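Local structure of botulinum neurotoxin type G (Clostridium botulinum, 3MPP) at residues Gly282-Ile287 with Asn311-Ser316; Ser1-Ser6 with Asp200-Gly205; Leu325-Glu330 with Asp343-Asp348; Gln88-Ile93 with Lys104-Gly109. The protein binds to the surface of host nerve cells through its receptor-binding domain and delivers a zinc protease light chain into the host cytosol. The protein carries 4 engineered substitutions. All coordinates share one frame; numbering follows the deposited sequence.

Contact 2 pairs the N-terminal Ser1-Ser6 with Asp200-Gly205, so that strands from the two ends of the N-terminal receptor-binding subdomain meet after nearly two hundred residues. Within that long loop falls contact 4, a hairpin pairing of Gln88-Ile93 with Lys104-Gly109 in a different sheet, its centre about 23 Å from that of contact 2. The chain then enters the C-terminal subdomain. There contact 1 closes a shorter loop between Gly282-Ile287 and Asn311-Ser316, and contact 3 follows at Leu325-Glu330 with Asp343-Asp348. Contacts 1 and 3 follow one another without crossing and reach the same sheet through the neighbouring strands 307-312 and 346-353.

Contact 1: Gly282-Ile287 with Asn311-Ser316; sequences GLRFII and NIDNIS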
loop_
_atom_site.group_PDB
_atom_site.type_symbol
_atom_site.label_atom_id
_atom_site.label_comp_id
_atom_site.label_asym_id
_atom_site.label_seq_id
_atom_site.Cartn_x
_atom_site.Cartn_y
_atom_site.Cartn_z
ATOM N N GLY A 282 14.906 8.388 -11.185
ATOM C CA GLY A 282 14.404 9.642 -11.731
ATOM C C GLY A 282 14.298 10.815 -10.765
ATOM O O GLY A 282 14.987 10.868 -9.749
ATOM N N LEU A 283 13.426 11.765 -11.101
ATOM C CA LEU A 283 13.227 12.966 -10.296
ATOM C C LEU A 283 12.850 12.598 -8.880
ATOM O O LEU A 283 11.996 11.748 -8.669
ATOM C CB LEU A 283 12.111 13.826 -10.888
ATOM C CG LEU A 283 12.407 14.262 -12.333
ATOM C CD1 LEU A 283 11.183 14.870 -12.998
ATOM C CD2 LEU A 283 13.558 15.227 -12.322
ATOM N N ARG A 284 13.476 13.263 -7.918
ATOM C CA ARG A 284 13.097 13.094 -6.530
ATOM C C ARG A 284 12.355 14.352 -6.072
ATOM O O ARG A 284 12.902 15.446 -6.116
ATOM C CB ARG A 284 14.337 12.825 -5.688
ATOM C CG ARG A 284 14.029 12.383 -4.259
ATOM C CD ARG A 284 15.297 11.938 -3.580
ATOM N NE ARG A 284 16.268 13.018 -3.469
ATOM C CZ ARG A 284 17.513 12.861 -3.025
ATOM N NH1 ARG A 284 17.939 11.662 -2.640
ATOM N NH2 ARG A 284 18.334 13.897 -2.975
ATOM N N PHE A 285 11.098 14.185 -5.682
ATOM C CA PHE A 285 10.212 15.297 -5.369
ATOM C C PHE A 285 10.053 15.476 -3.879
ATOM O O PHE A 285 10.140 14.514 -3.112
ATOM C CB PHE A 285 8.804 15.026 -5.929
ATOM C CG PHE A 285 8.732 15.008 -7.430
ATOM C CD1 PHE A 285 8.411 16.165 -8.133
ATOM C CD2 PHE A 285 8.955 13.832 -8.137
ATOM C CE1 PHE A 285 8.336 16.160 -9.524
ATOM C CE2 PHE A 285 8.881 13.811 -9.535
ATOM C CZ PHE A 285 8.574 14.990 -10.224
ATOM N N ILE A 286 9.779 16.714 -3.476
ATOM C CA ILE A 286 9.320 16.995 -2.122
ATOM C C ILE A 286 8.052 17.835 -2.225
ATOM O O ILE A 286 8.049 18.876 -2.861
ATOM C CB ILE A 286 10.364 17.746 -1.303
ATOM C CG1 ILE A 286 11.597 16.856 -1.101
ATOM C CG2 ILE A 286 9.770 18.197 0.039
ATOM C CD1 ILE A 286 12.772 17.576 -0.479
ATOM N N ILE A 287 6.979 17.368 -1.602
ATOM C CA ILE A 287 5.740 18.128 -1.554
ATOM C C ILE A 287 5.818 19.224 -0.494
ATOM O O ILE A 287 6.106 18.950 0.680
ATOM C CB ILE A 287 4.535 17.193 -1.300
ATOM C CG1 ILE A 287 4.533 16.041 -2.324
ATOM C CG2 ILE A 287 3.232 17.956 -1.394
ATOM C CD1 ILE A 287 3.531 14.967 -1.990
ATOM N N ASN A 311 8.609 20.525 -5.218
ATOM C CA ASN A 311 10.044 20.790 -5.315
ATOM C C ASN A 311 10.734 19.545 -5.884
ATOM O O ASN A 311 10.227 18.427 -5.748
ATOM C CB ASN A 311 10.648 21.110 -3.939
ATOM C CG ASN A 311 10.446 22.571 -3.511
ATOM O OD1 ASN A 311 9.887 23.381 -4.242
ATOM N ND2 ASN A 311 10.914 22.900 -2.310
ATOM N N ILE A 312 11.891 19.735 -6.507
ATOM C CA ILE A 312 12.689 18.614 -6.992
ATOM C C ILE A 312 14.098 18.856 -6.479
ATOM O O ILE A 312 14.682 19.903 -6.751
ATOM C CB ILE A 312 12.731 18.561 -8.523
ATOM C CG1 ILE A 312 11.317 18.367 -9.079
ATOM C CG2 ILE A 312 13.725 17.474 -8.992
ATOM C CD1 ILE A 312 11.208 18.592 -10.602
ATOM N N ASP A 313 14.638 17.908 -5.712
ATOM C CA ASP A 313 15.883 18.190 -4.993
ATOM C C ASP A 313 17.073 17.373 -5.478
ATOM O O ASP A 313 18.109 17.367 -4.826
ATOM C CB ASP A 313 15.711 18.007 -3.475
ATOM C CG ASP A 313 15.626 16.535 -3.070
ATOM O OD1 ASP A 313 15.504 15.677 -3.969
ATOM O OD2 ASP A 313 15.680 16.239 -1.856
ATOM N N ASN A 314 16.940 16.685 -6.608
ATOM C CA ASN A 314 18.071 15.916 -7.130
ATOM C C ASN A 314 18.508 16.296 -8.551
ATOM O O ASN A 314 19.118 15.502 -9.252
ATOM C CB ASN A 314 17.823 14.402 -7.010
ATOM C CG ASN A 314 16.780 13.893 -7.991
ATOM O OD1 ASN A 314 15.917 14.639 -8.441
ATOM N ND2 ASN A 314 16.854 12.607 -8.314
ATOM N N ILE A 315 18.190 17.508 -8.976
ATOM C CA ILE A 315 18.658 17.990 -10.277
ATOM C C ILE A 315 20.003 18.695 -10.164
ATOM O O ILE A 315 20.853 18.597 -11.055
ATOM C CB ILE A 315 17.655 18.947 -10.922
ATOM C CG1 ILE A 315 16.470 18.159 -11.491
ATOM C CG2 ILE A 315 18.328 19.751 -12.038
ATOM C CD1 ILE A 315 15.285 19.033 -11.859
ATOM N N SER A 316 20.190 19.417 -9.068
ATOM C CA SER A 316 21.464 20.076 -8.810
ATOM C C SER A 316 21.486 20.533 -7.371
ATOM O O SER A 316 20.606 20.163 -6.593
ATOM C CB SER A 316 21.665 21.267 -9.737
ATOM O OG SER A 316 20.920 22.390 -9.301
#
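Arg284 and Asp313 form the salt bridge of this contact. The arginine chain bends at chi3 (62°), which swings NE back to Asp313 OD1 at 2.8 Å. The carboxylate oxygen lies in the guanidinium plane and is met on its syn side, although the two planar groups are turned 68° apart. The other oxygen, Asp313 OD2, accepts a hydrogen bond from Gln239 NE2 and is also approached by Ile286 CD1.

Side chain to backbone, Asn314 grips the other segment twice. Its ND2 donates to Gly282 O (2.9 Å), with the acceptor in the amide plane, while its OD1 takes the N-H of Arg284 (2.9 Å) from above the carbonyl plane. The amide is thus held at both ends.

Among backbone atoms, Ile286 and Asn311 make a hydrogen-bonded antiparallel pair, and Phe285 and Ile312 the adjoining non-hydrogen-bonded one. Asp313 N then donates to Arg284 O at 3.0 Å. The strands belong to the C-terminal receptor-binding subdomain, a beta-trefoil, and the pairing gives way to loop just past Ile312.

Apolar contacts gather on the face bearing Phe285 and Ile312, whose side chains lie side by side and point the same way, with Phe285 CE1 3.7 Å from Ile312 CG1. Leu283 CD2 meets Ile312 CG2 at 4.0 Å and Ile315 CD1 at 4.2 Å. Val322 of the next strand touches both Phe285 and Ile312.

Contact 2: Ser1-Ser6 with Asp200-Gly205; sequences SNAILS and DFNIFG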
loop_
_atom_site.group_PDB
_atom_site.type_symbol
_atom_site.label_atom_id
_atom_site.label_comp_id
_atom_site.label_asym_id
_atom_site.label_seq_id
_atom_site.Cartn_x
_atom_site.Cartn_y
_atom_site.Cartn_z
ATOM N N SER A 1 -21.460 -9.345 11.220
ATOM C CA SER A 1 -22.242 -8.563 12.171
ATOM C C SER A 1 -21.370 -7.558 12.916
ATOM O O SER A 1 -20.850 -6.610 12.325
ATOM C CB SER A 1 -22.946 -9.485 13.169
ATOM O OG SER A 1 -23.792 -8.754 14.041
ATOM N N ASN A 2 -21.217 -7.775 14.218
ATOM C CA ASN A 2 -20.444 -6.879 15.067
ATOM C C ASN A 2 -19.126 -7.514 15.499
ATOM O O ASN A 2 -19.081 -8.695 15.845
ATOM C CB ASN A 2 -21.266 -6.488 16.297
ATOM C CG ASN A 2 -20.715 -5.267 17.004
ATOM O OD1 ASN A 2 -19.777 -4.629 16.524
ATOM N ND2 ASN A 2 -21.301 -4.930 18.150
ATOM N N ALA A 3 -18.054 -6.728 15.478
ATOM C CA ALA A 3 -16.732 -7.235 15.822
ATOM C C ALA A 3 -16.676 -7.815 17.236
ATOM O O ALA A 3 -16.976 -7.127 18.211
ATOM C CB ALA A 3 -15.686 -6.145 15.658
ATOM N N ILE A 4 -16.294 -9.087 17.327
ATOM C CA ILE A 4 -15.998 -9.741 18.598
ATOM C C ILE A 4 -14.784 -9.105 19.266
ATOM O O ILE A 4 -14.694 -9.038 20.493
ATOM C CB ILE A 4 -15.665 -11.227 18.384
ATOM C CG1 ILE A 4 -16.929 -12.043 18.123
ATOM C CG2 ILE A 4 -14.922 -11.787 19.581
ATOM C CD1 ILE A 4 -16.646 -13.517 17.977
ATOM N N LEU A 5 -13.842 -8.650 18.445
ATOM C CA LEU A 5 -12.590 -8.099 18.941
ATOM C C LEU A 5 -12.024 -7.175 17.869
ATOM O O LEU A 5 -12.059 -7.501 16.681
ATOM C CB LEU A 5 -11.602 -9.226 19.252
ATOM C CG LEU A 5 -10.121 -8.862 19.469
ATOM C CD1 LEU A 5 -9.931 -8.085 20.765
ATOM C CD2 LEU A 5 -9.248 -10.103 19.471
ATOM N N SER A 6 -11.528 -6.015 18.284
ATOM C CA SER A 6 -10.890 -5.087 17.350
ATOM C C SER A 6 -9.733 -4.380 18.039
ATOM O O SER A 6 -9.915 -3.732 19.071
ATOM C CB SER A 6 -11.895 -4.065 16.820
ATOM O OG SER A 6 -12.274 -3.143 17.824
ATOM N N ASP A 200 -5.559 -2.669 11.746
ATOM C CA ASP A 200 -6.989 -2.942 11.645
ATOM C C ASP A 200 -7.334 -4.402 11.882
ATOM O O ASP A 200 -8.082 -4.984 11.102
ATOM C CB ASP A 200 -7.511 -2.523 10.265
ATOM C CG ASP A 200 -7.395 -1.034 10.021
ATOM O OD1 ASP A 200 -7.430 -0.260 11.000
ATOM O OD2 ASP A 200 -7.277 -0.636 8.844
ATOM N N PHE A 201 -6.802 -5.004 12.944
ATOM C CA PHE A 201 -7.161 -6.390 13.217
ATOM C C PHE A 201 -8.547 -6.475 13.861
ATOM O O PHE A 201 -8.825 -5.798 14.854
ATOM C CB PHE A 201 -6.126 -7.113 14.081
ATOM C CG PHE A 201 -6.462 -8.562 14.314
ATOM C CD1 PHE A 201 -5.967 -9.545 13.475
ATOM C CD2 PHE A 201 -7.309 -8.936 15.350
ATOM C CE1 PHE A 201 -6.296 -10.876 13.676
ATOM C CE2 PHE A 201 -7.635 -10.262 15.553
ATOM C CZ PHE A 201 -7.130 -11.232 14.718
ATOM N N ASN A 202 -9.400 -7.313 13.275
ATOM C CA ASN A 202 -10.779 -7.486 13.714
ATOM C C ASN A 202 -11.196 -8.940 13.672
ATOM O O ASN A 202 -10.855 -9.659 12.736
ATOM C CB ASN A 202 -11.738 -6.717 12.801
ATOM C CG ASN A 202 -11.627 -5.224 12.957
ATOM O OD1 ASN A 202 -10.989 -4.550 12.144
ATOM N ND2 ASN A 202 -12.265 -4.689 13.991
ATOM N N ILE A 203 -11.966 -9.354 14.678
ATOM C CA ILE A 203 -12.604 -10.659 14.691
ATOM C C ILE A 203 -14.112 -10.475 14.608
ATOM O O ILE A 203 -14.666 -9.619 15.295
ATOM C CB ILE A 203 -12.345 -11.383 16.015
ATOM C CG1 ILE A 203 -10.848 -11.451 16.311
ATOM C CG2 ILE A 203 -12.968 -12.770 15.984
ATOM C CD1 ILE A 203 -10.193 -12.688 15.773
ATOM N N PHE A 204 -14.777 -11.287 13.790
ATOM C CA PHE A 204 -16.241 -11.279 13.732
ATOM C C PHE A 204 -16.824 -12.640 14.090
ATOM O O PHE A 204 -16.262 -13.680 13.743
ATOM C CB PHE A 204 -16.731 -10.835 12.355
ATOM C CG PHE A 204 -16.369 -9.420 12.017
ATOM C CD1 PHE A 204 -17.182 -8.372 12.413
ATOM C CD2 PHE A 204 -15.210 -9.135 11.310
ATOM C CE1 PHE A 204 -16.854 -7.068 12.108
ATOM C CE2 PHE A 204 -14.873 -7.834 11.004
ATOM C CZ PHE A 204 -15.699 -6.797 11.404
ATOM N N GLY A 205 -17.958 -12.626 14.786
ATOM C CA GLY A 205 -18.568 -13.849 15.272
ATOM C C GLY A 205 -19.451 -14.536 14.252
ATOM O O GLY A 205 -20.210 -15.445 14.586
#
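Leu5 carries CG anti to its backbone N (chi1 166°), and Ile203 carries CG1 anti to its carbonyl carbon (chi1 -54°); from these positions the two side chains meet at a slant, with Leu5 CB 3.8 Å from Ile203 CG1. Leu5 CD2 reaches further along, to the edge of the Phe201 ring near CE2 (4.2 Å).

The backbone beneath them is antiparallel but irregular. Ile203 N donates to Leu5 O over 2.7 Å in a nearly straight bond, whereas Ile203 O is shared by two weak donors: Ile4 N, close at 2.7 Å but badly bent, and Leu5 N, well aligned but long at 3.4 Å. Two residues thus face one, a classic beta bulge at the corner where the chain turns at Ile4.

Ile4 points toward the other segment, its CB against Ile203 CG2, and its CD1 presses on Gly205 CA at 3.3 Å, a tight fit against a residue that has no side chain. The contact buries Gly205 N, which has no hydrogen-bond partner in the model. One residue earlier, Phe204 brings CE1 to 3.8 Å from Ala3 CB, while CD1 of the same ring lies close to the backbone of Ala3.

Within the concanavalin-like N-terminal subdomain, strand 195-204 is bonded along its other side to strand 67-74, through Asn202 with Asn70 and Phe204 with Ser68. Ile182 of strand 181-187, in the other sheet, touches Leu5 and Ile203, and Arg216 of helix 210-220 touches Phe204.

Contact 3: Leu325-Glu330 with Asp343-Asp348; sequences LVNSKE and DPTFYD
Val326 wedges its two methyl groups against the backbone turn and strand opposite, and here the packing is tight. With CG1 anti to the carbonyl carbon (chi1 -74°), that branch reaches Tyr347 CB at 3.3 Å, while CG2 sits only 3.1 Å from Thr345 O and 3.3 Å from Pro344 O. The same Thr345 oxygen accepts the one hydrogen bond that crosses the contact, from Val326 N at 3.1 Å, with the donor above the carbonyl plane.

Leu325 and Phe346 lie side by side and point the same way. Leu325 CD1 comes to the ring edge in its plane, 3.5 Å from CE1, and Thr345 OG1 lies over one ring face toward the rim. Phe336 stacks on the Phe346 ring, and Lys369 makes a cation-pi contact with Tyr347.

Toward solvent the approach slackens. Exposed Asn327 and Thr345 cross at about a right angle, and OD1 of the former comes no nearer than 4.2 Å to CG2 of the latter.

Both segments turn sharply. Asp343 O accepts from Phe346 N to close a type I turn, and Asp343 OD1 receives both N and OG1 of Thr345 from the same face of its carboxylate, with OG1 at 2.7 Å. Leu325 to Ser328 form another type I turn, after which Ser328 OG accepts from Glu330 N in an ST turn. Leu325 and Phe346 form the last antiparallel bridge where strands 320-325 and 346-353 run out into beta turns, one of them tied by an Asx turn, at the surface of the beta-trefoil subdomain.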
loop_
_atom_site.group_PDB
_atom_site.type_symbol
_atom_site.label_atom_id
_atom_site.label_comp_id
_atom_site.label_asym_id
_atom_site.label_seq_id
_atom_site.Cartn_x
_atom_site.Cartn_y
_atom_site.Cartn_z
ATOM N N LEU A 325 3.128 26.237 -17.679
ATOM C CA LEU A 325 3.089 27.381 -18.582
ATOM C C LEU A 325 1.656 27.901 -18.658
ATOM O O LEU A 325 0.796 27.257 -19.239
ATOM C CB LEU A 325 3.611 26.985 -19.965
ATOM C CG LEU A 325 5.125 27.146 -20.128
ATOM C CD1 LEU A 325 5.868 26.146 -19.264
ATOM C CD2 LEU A 325 5.544 27.017 -21.592
ATOM N N VAL A 326 1.396 29.061 -18.069
ATOM C CA VAL A 326 0.018 29.544 -17.946
ATOM C C VAL A 326 -0.588 30.140 -19.210
ATOM O O VAL A 326 -1.804 30.142 -19.364
ATOM C CB VAL A 326 -0.141 30.563 -16.801
ATOM C CG1 VAL A 326 -0.094 29.851 -15.468
ATOM C CG2 VAL A 326 0.923 31.632 -16.887
ATOM N N ASN A 327 0.250 30.633 -20.112
ATOM C CA ASN A 327 -0.239 31.289 -21.315
ATOM C C ASN A 327 -0.141 30.408 -22.554
ATOM O O ASN A 327 0.024 30.907 -23.663
ATOM C CB ASN A 327 0.499 32.611 -21.559
ATOM C CG ASN A 327 0.163 33.672 -20.517
ATOM O OD1 ASN A 327 1.016 34.476 -20.135
ATOM N ND2 ASN A 327 -1.085 33.672 -20.051
ATOM N N SER A 328 -0.234 29.098 -22.367
ATOM C CA SER A 328 -0.321 28.190 -23.506
ATOM C C SER A 328 -1.766 28.034 -23.971
ATOM O O SER A 328 -2.686 27.951 -23.160
ATOM C CB SER A 328 0.255 26.819 -23.159
ATOM O OG SER A 328 0.010 25.907 -24.213
ATOM N N LYS A 329 -1.960 27.991 -25.282
ATOM C CA LYS A 329 -3.276 27.730 -25.850
ATOM C C LYS A 329 -3.389 26.296 -26.394
ATOM O O LYS A 329 -4.376 25.957 -27.041
ATOM C CB LYS A 329 -3.582 28.723 -26.976
ATOM C CG LYS A 329 -3.206 28.207 -28.358
ATOM C CD LYS A 329 -3.845 29.030 -29.466
ATOM C CE LYS A 329 -4.150 28.166 -30.684
ATOM N NZ LYS A 329 -3.024 27.250 -31.031
ATOM N N GLU A 330 -2.375 25.468 -26.151
ATOM C CA GLU A 330 -2.401 24.074 -26.608
ATOM C C GLU A 330 -3.176 23.190 -25.640
ATOM O O GLU A 330 -3.314 23.528 -24.464
ATOM C CB GLU A 330 -0.982 23.521 -26.767
ATOM C CG GLU A 330 -0.104 24.339 -27.698
ATOM C CD GLU A 330 -0.777 24.598 -29.034
ATOM O OE1 GLU A 330 -1.289 23.631 -29.642
ATOM O OE2 GLU A 330 -0.798 25.769 -29.476
ATOM N N ASP A 343 8.452 34.530 -12.395
ATOM C CA ASP A 343 8.055 34.838 -13.760
ATOM C C ASP A 343 6.577 34.475 -13.883
ATOM O O ASP A 343 6.206 33.310 -13.775
ATOM C CB ASP A 343 8.922 34.043 -14.737
ATOM C CG ASP A 343 8.662 34.398 -16.183
ATOM O OD1 ASP A 343 7.518 34.790 -16.501
ATOM O OD2 ASP A 343 9.610 34.284 -16.997
ATOM N N PRO A 344 5.721 35.483 -14.073
ATOM C CA PRO A 344 4.268 35.250 -14.120
ATOM C C PRO A 344 3.798 34.452 -15.346
ATOM O O PRO A 344 2.619 34.117 -15.418
ATOM C CB PRO A 344 3.669 36.670 -14.175
ATOM C CG PRO A 344 4.812 37.619 -14.249
ATOM C CD PRO A 344 6.093 36.875 -14.375
ATOM N N THR A 345 4.679 34.152 -16.299
ATOM C CA THR A 345 4.263 33.285 -17.402
ATOM C C THR A 345 4.253 31.818 -16.952
ATOM O O THR A 345 3.820 30.931 -17.683
ATOM C CB THR A 345 5.151 33.442 -18.640
ATOM O OG1 THR A 345 6.498 33.106 -18.300
ATOM C CG2 THR A 345 5.082 34.883 -19.183
ATOM N N PHE A 346 4.740 31.572 -15.741
ATOM C CA PHE A 346 4.728 30.225 -15.182
ATOM C C PHE A 346 3.973 30.252 -13.860
ATOM O O PHE A 346 3.869 31.301 -13.224
ATOM C CB PHE A 346 6.151 29.717 -14.959
ATOM C CG PHE A 346 7.035 29.813 -16.178
ATOM C CD1 PHE A 346 6.813 29.001 -17.282
ATOM C CD2 PHE A 346 8.097 30.697 -16.209
ATOM C CE1 PHE A 346 7.636 29.087 -18.407
ATOM C CE2 PHE A 346 8.923 30.786 -17.325
ATOM C CZ PHE A 346 8.689 29.973 -18.421
ATOM N N TYR A 347 3.460 29.099 -13.441
ATOM C CA TYR A 347 2.699 29.019 -12.206
ATOM C C TYR A 347 2.994 27.703 -11.495
ATOM O O TYR A 347 3.034 26.640 -12.132
ATOM C CB TYR A 347 1.213 29.122 -12.537
ATOM C CG TYR A 347 0.296 29.317 -11.343
ATOM C CD1 TYR A 347 0.555 30.300 -10.400
ATOM C CD2 TYR A 347 -0.855 28.539 -11.185
ATOM C CE1 TYR A 347 -0.289 30.505 -9.318
ATOM C CE2 TYR A 347 -1.711 28.743 -10.102
ATOM C CZ TYR A 347 -1.416 29.724 -9.175
ATOM O OH TYR A 347 -2.242 29.935 -8.094
ATOM N N ASP A 348 3.179 27.757 -10.177
ATOM C CA ASP A 348 3.629 26.573 -9.446
ATOM C C ASP A 348 2.635 26.030 -8.426
ATOM O O ASP A 348 2.870 24.988 -7.821
ATOM C CB ASP A 348 4.979 26.821 -8.769
ATOM C CG ASP A 348 4.935 27.984 -7.768
ATOM O OD1 ASP A 348 3.926 28.714 -7.709
ATOM O OD2 ASP A 348 5.924 28.170 -7.048
#

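Contact 4: Gln88-Ile93 with Lys104-Gly109; sequences QNEYTI and KVSIKG
Tyr91 and Ile107 form an antiparallel hydrogen-bonded pair, with Tyr91 N to Ile107 O at 2.9 Å and Ile107 N to Tyr91 O at 2.8 Å, and the N-to-C directions of residues 90-92 and 104-108 stand 149° apart. They belong to a beta hairpin, strand 90-98 with strand 103-108, in the concanavalin-like N-terminal subdomain. A further bond, Ile93 N to Val105 O, is almost perfectly straight.

On the face shared by Tyr91 and Ile107, the tyrosine ring and the isoleucine lie side by side. Tyr91 holds CG between its backbone N and carbonyl carbon (chi1 54°). The ring then receives a CH-pi contact from Ile107 CB, 4.2 Å from the centroid and 27° off the normal, while Ile107 CG2 comes to 3.4 Å from the Tyr91 OH. Ile93 CD1 continues this apolar layer, meeting Val105 CG1 and Ile107 CD1 (3.9 Å).

The other face is polar. Glu90, extended beyond CG, reaches across so that its OE2 accepts from Ser106 OG at 2.6 Å, on the anti side of the carboxylate. Lys108 CB and CG pack against Glu90 CB, and a water joins Lys108 NZ to Glu90 OE1 although the two charges are not in direct contact. Lys104 NZ, likewise beyond salt-bridge distance of Glu90 OE2, may still steady its charge.

On either side of the hairpin in the same sheet, Thr92 bonds through its backbone to Ile187 of strand 181-187, and Ser106 to Ile113 of strand 111-117. Thr92 OG1 and Lys104 NZ, whose side chains cross at about a right angle, are joined by one water lying 2.7 Å from each.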
loop_
_atom_site.group_PDB
_atom_site.type_symbol
_atom_site.label_atom_id
_atom_site.label_comp_id
_atom_site.label_asym_id
_atom_site.label_seq_id
_atom_site.Cartn_x
_atom_site.Cartn_y
_atom_site.Cartn_z
ATOM N N GLN A 88 11.059 -21.011 1.381
ATOM C CA GLN A 88 10.906 -22.298 2.060
ATOM C C GLN A 88 10.522 -22.198 3.537
ATOM O O GLN A 88 10.069 -23.176 4.135
ATOM C CB GLN A 88 12.185 -23.121 1.896
ATOM C CG GLN A 88 12.510 -23.420 0.429
ATOM C CD GLN A 88 13.737 -24.296 0.261
ATOM O OE1 GLN A 88 14.120 -25.031 1.172
ATOM N NE2 GLN A 88 14.358 -24.227 -0.912
ATOM N N ASN A 89 10.702 -21.021 4.124
ATOM C CA ASN A 89 10.458 -20.854 5.562
ATOM C C ASN A 89 9.047 -20.344 5.828
ATOM O O ASN A 89 8.737 -19.179 5.579
ATOM C CB ASN A 89 11.529 -19.945 6.185
ATOM C CG ASN A 89 11.273 -19.607 7.672
ATOM O OD1 ASN A 89 11.443 -18.459 8.078
ATOM N ND2 ASN A 89 10.915 -20.603 8.480
ATOM N N GLU A 90 8.184 -21.245 6.293
ATOM C CA GLU A 90 6.846 -20.865 6.710
ATOM C C GLU A 90 6.851 -20.558 8.197
ATOM O O GLU A 90 7.359 -21.338 9.005
ATOM C CB GLU A 90 5.818 -21.962 6.391
ATOM C CG GLU A 90 4.391 -21.554 6.760
ATOM C CD GLU A 90 3.371 -22.663 6.573
ATOM O OE1 GLU A 90 3.715 -23.701 5.977
ATOM O OE2 GLU A 90 2.223 -22.492 7.027
ATOM N N TYR A 91 6.304 -19.407 8.560
ATOM C CA TYR A 91 6.262 -19.017 9.960
ATOM C C TYR A 91 4.892 -18.470 10.308
ATOM O O TYR A 91 4.265 -17.786 9.510
ATOM C CB TYR A 91 7.359 -17.990 10.293
ATOM C CG TYR A 91 7.361 -16.758 9.411
ATOM C CD1 TYR A 91 6.667 -15.606 9.782
ATOM C CD2 TYR A 91 8.054 -16.751 8.205
ATOM C CE1 TYR A 91 6.668 -14.465 8.964
ATOM C CE2 TYR A 91 8.061 -15.631 7.384
ATOM C CZ TYR A 91 7.372 -14.494 7.769
ATOM O OH TYR A 91 7.383 -13.407 6.939
ATOM N N THR A 92 4.428 -18.809 11.503
ATOM C CA THR A 92 3.158 -18.326 12.006
ATOM C C THR A 92 3.315 -16.848 12.373
ATOM O O THR A 92 4.397 -16.412 12.794
ATOM C CB THR A 92 2.749 -19.158 13.240
ATOM O OG1 THR A 92 2.727 -20.530 12.865
ATOM C CG2 THR A 92 1.374 -18.766 13.756
ATOM N N ILE A 93 2.255 -16.072 12.180
ATOM C CA ILE A 93 2.249 -14.682 12.617
ATOM C C ILE A 93 1.105 -14.414 13.587
ATOM O O ILE A 93 1.237 -13.593 14.487
ATOM C CB ILE A 93 2.173 -13.686 11.442
ATOM C CG1 ILE A 93 0.949 -13.943 10.576
ATOM C CG2 ILE A 93 3.449 -13.752 10.591
ATOM C CD1 ILE A 93 0.659 -12.791 9.606
ATOM N N LYS A 104 -4.502 -20.708 12.693
ATOM C CA LYS A 104 -3.314 -19.878 12.612
ATOM C C LYS A 104 -3.223 -19.219 11.247
ATOM O O LYS A 104 -3.647 -19.788 10.239
ATOM C CB LYS A 104 -2.058 -20.706 12.885
ATOM C CG LYS A 104 -1.669 -21.642 11.755
ATOM C CD LYS A 104 -0.448 -22.482 12.126
ATOM C CE LYS A 104 -0.051 -23.416 10.985
ATOM N NZ LYS A 104 1.310 -24.008 11.169
ATOM N N VAL A 105 -2.687 -18.004 11.239
ATOM C CA VAL A 105 -2.302 -17.332 10.018
ATOM C C VAL A 105 -0.778 -17.409 9.930
ATOM O O VAL A 105 -0.062 -17.082 10.888
ATOM C CB VAL A 105 -2.778 -15.858 10.014
ATOM C CG1 VAL A 105 -2.241 -15.115 8.789
ATOM C CG2 VAL A 105 -4.301 -15.793 10.055
ATOM N N SER A 106 -0.280 -17.880 8.795
ATOM C CA SER A 106 1.162 -17.979 8.600
ATOM C C SER A 106 1.588 -17.354 7.265
ATOM O O SER A 106 0.773 -17.112 6.372
ATOM C CB SER A 106 1.614 -19.437 8.690
ATOM O OG SER A 106 1.113 -20.187 7.604
ATOM N N ILE A 107 2.872 -17.076 7.153
ATOM C CA ILE A 107 3.415 -16.506 5.943
ATOM C C ILE A 107 4.487 -17.460 5.446
ATOM O O ILE A 107 5.250 -18.019 6.239
ATOM C CB ILE A 107 4.002 -15.100 6.202
ATOM C CG1 ILE A 107 2.864 -14.099 6.455
ATOM C CG2 ILE A 107 4.885 -14.665 5.033
ATOM C CD1 ILE A 107 3.322 -12.680 6.735
ATOM N N LYS A 108 4.496 -17.704 4.143
ATOM C CA LYS A 108 5.580 -18.462 3.544
ATOM C C LYS A 108 5.976 -17.764 2.250
ATOM O O LYS A 108 5.368 -17.971 1.196
ATOM C CB LYS A 108 5.168 -19.913 3.284
ATOM C CG LYS A 108 6.329 -20.833 2.907
ATOM C CD LYS A 108 5.821 -22.213 2.518
ATOM C CE LYS A 108 6.952 -23.200 2.271
ATOM N NZ LYS A 108 6.388 -24.517 1.850
ATOM N N GLY A 109 6.988 -16.915 2.342
ATOM C CA GLY A 109 7.432 -16.167 1.187
ATOM C C GLY A 109 6.311 -15.285 0.686
ATOM O O GLY A 109 5.803 -14.433 1.414
HETATM O O HOH W 1 9.367 -25.670 2.913
HETATM O O HOH W 2 9.219 -17.043 4.206
HETATM O O HOH W 3 5.737 -25.206 4.746
HETATM O O HOH W 4 3.119 -22.082 10.717
#